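Local coordinates for conjugal transfer protein TRWB (PDB 1E9R) that probably couples DNA processing to transport in bacterial conjugation, as a hexameric P-loop NTPase resembling ring helicases and F1-ATPase, at residues I121-D124 / Y125-Q128; L154-T157 / A158-L161. All coordinates share one frame; numbering follows the deposited sequence.

Contact 1: I121-D124 / Y125-Q128; sequences IRND and YDWQ
I121 packs over one face of the W127 indole, the tight part of the contact. I121 CG2 lies 3.6 Å from W127 CE2 and makes a CH-pi contact with the five-membered ring. CG2 is anti to the backbone N and CG1 beside it (chi1 -49°), which sets both branches against the indole. CG1 and CD1 continue over the six-membered ring, with I121 CD1 3.7 Å from W127 CE3. At the indole edge, D124 O comes 3.3 Å from W127 CD1.

The second grip is polar. D126 OD2 accepts hydrogen bonds from two backbone amides, R122 N and N123 N, each at 2.7 Å. R122 N meets the anti lone pair of D126 OD2, while N123 N comes from above the carboxylate plane. R232 adds a salt bridge. D126 N bonds N123 O at 3.0 Å, closing a type I beta turn.

N123 and D124 form the looser, exposed side. The N123 amide runs beside the Y125 ring, and a water links N123 ND2 to D126 OD2. Y125 faces the second subunit, its OH hydrogen-bonded to D250 there. R122 leads away to a salt bridge with E236.

The turn leads into helix 126-134. W127 lies against helix 141-163, and R122 touches helix 231-236.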
loop_
_atom_site.group_PDB
_atom_site.type_symbol
_atom_site.label_atom_id
_atom_site.label_comp_id
_atom_site.label_asym_id
_atom_site.label_seq_id
_atom_site.Cartn_x
_atom_site.Cartn_y
_atom_site.Cartn_z
ATOM N N ILE B 121 42.038 -3.876 2.418
ATOM C CA ILE B 121 42.240 -2.729 1.556
ATOM C C ILE B 121 43.483 -2.899 0.696
ATOM O O ILE B 121 44.587 -3.063 1.216
ATOM C CB ILE B 121 42.360 -1.437 2.397
ATOM C CG1 ILE B 121 41.216 -1.365 3.415
ATOM C CG2 ILE B 121 42.342 -0.211 1.486
ATOM C CD1 ILE B 121 39.831 -1.250 2.804
ATOM N N ARG B 122 43.302 -2.890 -0.622
ATOM C CA ARG B 122 44.432 -2.999 -1.544
ATOM C C ARG B 122 44.522 -1.681 -2.311
ATOM O O ARG B 122 45.557 -1.024 -2.316
ATOM C CB ARG B 122 44.235 -4.134 -2.552
ATOM C CG ARG B 122 44.020 -5.518 -1.973
ATOM C CD ARG B 122 45.288 -6.154 -1.482
ATOM N NE ARG B 122 45.060 -7.546 -1.100
ATOM C CZ ARG B 122 44.869 -8.549 -1.955
ATOM N NH1 ARG B 122 44.876 -8.324 -3.263
ATOM N NH2 ARG B 122 44.687 -9.784 -1.500
ATOM N N ASN B 123 43.424 -1.301 -2.958
ATOM C CA ASN B 123 43.373 -0.064 -3.735
ATOM C C ASN B 123 42.451 0.969 -3.102
ATOM O O ASN B 123 41.704 0.669 -2.171
ATOM C CB ASN B 123 42.900 -0.363 -5.150
ATOM C CG ASN B 123 43.788 -1.356 -5.848
ATOM O OD1 ASN B 123 44.917 -1.041 -6.203
ATOM N ND2 ASN B 123 43.290 -2.571 -6.035
ATOM N N ASP B 124 42.498 2.186 -3.624
ATOM C CA ASP B 124 41.677 3.260 -3.091
ATOM C C ASP B 124 40.188 2.952 -3.144
ATOM O O ASP B 124 39.447 3.329 -2.247
ATOM C CB ASP B 124 41.950 4.562 -3.844
ATOM C CG ASP B 124 41.204 5.750 -3.246
ATOM O OD1 ASP B 124 41.190 5.881 -1.996
ATOM O OD2 ASP B 124 40.641 6.555 -4.028
ATOM N N TYR B 125 39.743 2.262 -4.185
ATOM C CA TYR B 125 38.324 1.953 -4.298
ATOM C C TYR B 125 37.848 0.869 -3.327
ATOM O O TYR B 125 36.649 0.588 -3.245
ATOM C CB TYR B 125 37.976 1.569 -5.747
ATOM C CG TYR B 125 38.359 0.161 -6.171
ATOM C CD1 TYR B 125 37.506 -0.929 -5.917
ATOM C CD2 TYR B 125 39.567 -0.085 -6.839
ATOM C CE1 TYR B 125 37.853 -2.238 -6.323
ATOM C CE2 TYR B 125 39.924 -1.385 -7.247
ATOM C CZ TYR B 125 39.064 -2.456 -6.986
ATOM O OH TYR B 125 39.428 -3.732 -7.377
ATOM N N ASP B 126 38.775 0.267 -2.580
ATOM C CA ASP B 126 38.400 -0.774 -1.625
ATOM C C ASP B 126 37.791 -0.212 -0.357
ATOM O O ASP B 126 37.158 -0.945 0.399
ATOM C CB ASP B 126 39.595 -1.643 -1.244
ATOM C CG ASP B 126 40.046 -2.522 -2.368
ATOM O OD1 ASP B 126 39.194 -2.897 -3.195
ATOM O OD2 ASP B 126 41.246 -2.852 -2.421
ATOM N N TRP B 127 37.984 1.079 -0.106
ATOM C CA TRP B 127 37.420 1.669 1.097
ATOM C C TRP B 127 35.898 1.644 1.062
ATOM O O TRP B 127 35.261 1.220 2.032
ATOM C CB TRP B 127 37.918 3.099 1.295
ATOM C CG TRP B 127 39.377 3.178 1.661
ATOM C CD1 TRP B 127 40.395 3.621 0.871
ATOM C CD2 TRP B 127 39.981 2.781 2.901
ATOM N NE1 TRP B 127 41.593 3.526 1.538
ATOM C CE2 TRP B 127 41.365 3.012 2.786
ATOM C CE3 TRP B 127 39.481 2.250 4.097
ATOM C CZ2 TRP B 127 42.260 2.731 3.822
ATOM C CZ3 TRP B 127 40.373 1.971 5.128
ATOM C CH2 TRP B 127 41.746 2.213 4.981
ATOM N N GLN B 128 35.306 2.087 -0.045
ATOM C CA GLN B 128 33.849 2.073 -0.156
ATOM C C GLN B 128 33.360 0.629 -0.292
ATOM O O GLN B 128 32.333 0.224 0.261
ATOM C CB GLN B 128 33.382 2.898 -1.363
ATOM C CG GLN B 128 31.882 2.728 -1.680
ATOM C CD GLN B 128 30.913 2.980 -0.480
ATOM O OE1 GLN B 128 31.335 3.225 0.667
ATOM N NE2 GLN B 128 29.603 2.914 -0.761
HETATM O O HOH W 1 41.351 -4.044 -4.958
HETATM O O HOH W 2 36.480 3.972 -1.747
#

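Contact 2: L154-T157 / A158-L161; sequences LRET and AKKL
E156 and K159 run side by side on one flank of helix 141-163 and join at their ends in a salt bridge. K159 CB sits 3.0 Å from R155 O, in the preceding turn. CG is anti to the backbone N (chi1 -167°), and the next bond is also extended. W127 packs against CG from helix 126-134. The chain then bends at chi3 (-58°), which turns its end toward E156. K159 CE comes 3.5 Å from E156 OE2. K159 NZ lies 3.0 Å from E156 OE2, on the syn side of that oxygen and 20° out of the carboxylate plane. The other oxygen, E156 OE1, accepts a hydrogen bond from L192 N.

The backbone is alpha helix, its N-H groups bonded to carbonyls four residues back. A158 N bonds L154 O, K159 N bonds R155 O, K160 N bonds E156 O and L161 N bonds T157 O. E156-K159 is an i, i+3 salt bridge along it. T157 OG1 bonds L153 O within the same helix, while T157 CG2 lies 4.2 Å from L161 CD1. T157 and L161 face helices 169-178 and 181-188. K160 also reaches helix 181-188: its NZ is hydrogen-bonded to F187 O, and it makes a cation-pi contact with the F187 ring.

E156 is buried, and its carboxylate has a partner on each oxygen. The ammonium of K159 probably offsets its charge and helps to keep it ionised. The carboxylate in turn ties this turn of the helix to the loop at L192.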
loop_
_atom_site.group_PDB
_atom_site.type_symbol
_atom_site.label_atom_id
_atom_site.label_comp_id
_atom_site.label_asym_id
_atom_site.label_seq_id
_atom_site.Cartn_x
_atom_site.Cartn_y
_atom_site.Cartn_z
ATOM N N LEU B 154 32.664 6.363 7.941
ATOM C CA LEU B 154 33.559 5.236 8.111
ATOM C C LEU B 154 34.744 5.262 7.164
ATOM O O LEU B 154 35.885 5.255 7.611
ATOM C CB LEU B 154 32.823 3.915 7.924
ATOM C CG LEU B 154 33.702 2.679 8.155
ATOM C CD1 LEU B 154 34.045 2.553 9.636
ATOM C CD2 LEU B 154 32.969 1.429 7.667
ATOM N N ARG B 155 34.490 5.305 5.859
ATOM C CA ARG B 155 35.591 5.272 4.904
ATOM C C ARG B 155 36.586 6.426 4.998
ATOM O O ARG B 155 37.787 6.224 4.805
ATOM C CB ARG B 155 35.058 5.118 3.471
ATOM C CG ARG B 155 34.487 6.356 2.831
ATOM C CD ARG B 155 34.053 6.057 1.400
ATOM N NE ARG B 155 32.646 5.691 1.324
ATOM C CZ ARG B 155 31.667 6.562 1.102
ATOM N NH1 ARG B 155 31.948 7.846 0.928
ATOM N NH2 ARG B 155 30.406 6.155 1.070
ATOM N N GLU B 156 36.110 7.628 5.310
ATOM C CA GLU B 156 37.011 8.769 5.438
ATOM C C GLU B 156 37.822 8.706 6.737
ATOM O O GLU B 156 39.021 8.982 6.730
ATOM C CB GLU B 156 36.234 10.083 5.357
ATOM C CG GLU B 156 35.722 10.395 3.956
ATOM C CD GLU B 156 36.810 10.283 2.886
ATOM O OE1 GLU B 156 37.843 10.980 2.991
ATOM O OE2 GLU B 156 36.634 9.496 1.933
ATOM N N THR B 157 37.183 8.335 7.843
ATOM C CA THR B 157 37.888 8.234 9.119
ATOM C C THR B 157 38.949 7.147 9.034
ATOM O O THR B 157 40.108 7.375 9.360
ATOM C CB THR B 157 36.925 7.894 10.277
ATOM O OG1 THR B 157 35.944 8.925 10.393
ATOM C CG2 THR B 157 37.681 7.784 11.597
ATOM N N ALA B 158 38.543 5.964 8.587
ATOM C CA ALA B 158 39.452 4.833 8.458
ATOM C C ALA B 158 40.578 5.139 7.483
ATOM O O ALA B 158 41.724 4.775 7.732
ATOM C CB ALA B 158 38.689 3.599 8.003
ATOM N N LYS B 159 40.257 5.806 6.378
ATOM C CA LYS B 159 41.265 6.150 5.377
ATOM C C LYS B 159 42.368 7.030 5.972
ATOM O O LYS B 159 43.544 6.851 5.657
ATOM C CB LYS B 159 40.616 6.875 4.199
ATOM C CG LYS B 159 41.506 7.000 2.980
ATOM C CD LYS B 159 40.884 7.923 1.926
ATOM C CE LYS B 159 39.495 7.449 1.458
ATOM N NZ LYS B 159 38.907 8.336 0.393
ATOM N N LYS B 160 41.986 7.975 6.831
ATOM C CA LYS B 160 42.947 8.877 7.473
ATOM C C LYS B 160 43.794 8.163 8.531
ATOM O O LYS B 160 45.002 8.389 8.620
ATOM C CB LYS B 160 42.227 10.067 8.111
ATOM C CG LYS B 160 43.173 11.097 8.712
ATOM C CD LYS B 160 42.447 12.375 9.142
ATOM C CE LYS B 160 43.408 13.371 9.790
ATOM N NZ LYS B 160 42.743 14.658 10.150
ATOM N N LEU B 161 43.158 7.315 9.334
ATOM C CA LEU B 161 43.864 6.544 10.348
ATOM C C LEU B 161 44.927 5.673 9.670
ATOM O O LEU B 161 46.054 5.556 10.150
ATOM C CB LEU B 161 42.884 5.660 11.122
ATOM C CG LEU B 161 41.975 6.383 12.114
ATOM C CD1 LEU B 161 40.965 5.407 12.673
ATOM C CD2 LEU B 161 42.809 6.986 13.234
#

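Overall arrangement
From the N terminus, the chain leaves strand 103-105 and reaches contact 1, where a short turn leads into helix 126-134. Contact 2 comes later, within helix 141-163. The two are in series, neither nesting nor crossing. Contact 1 closes a tight turn, whereas contact 2 closes no loop beyond successive helical turns. Their centres lie about 11 Å apart, and they touch directly. W127 CZ3 packs 3.7 Å from A158 CB. Q128 OE1 lies 2.9 Å from R155 NE, a probable hydrogen bond. Together they join helices 126-134 and 141-163. Contact 1 also reaches a neighbouring subunit, while contact 2 reaches helices 169-178 and 181-188.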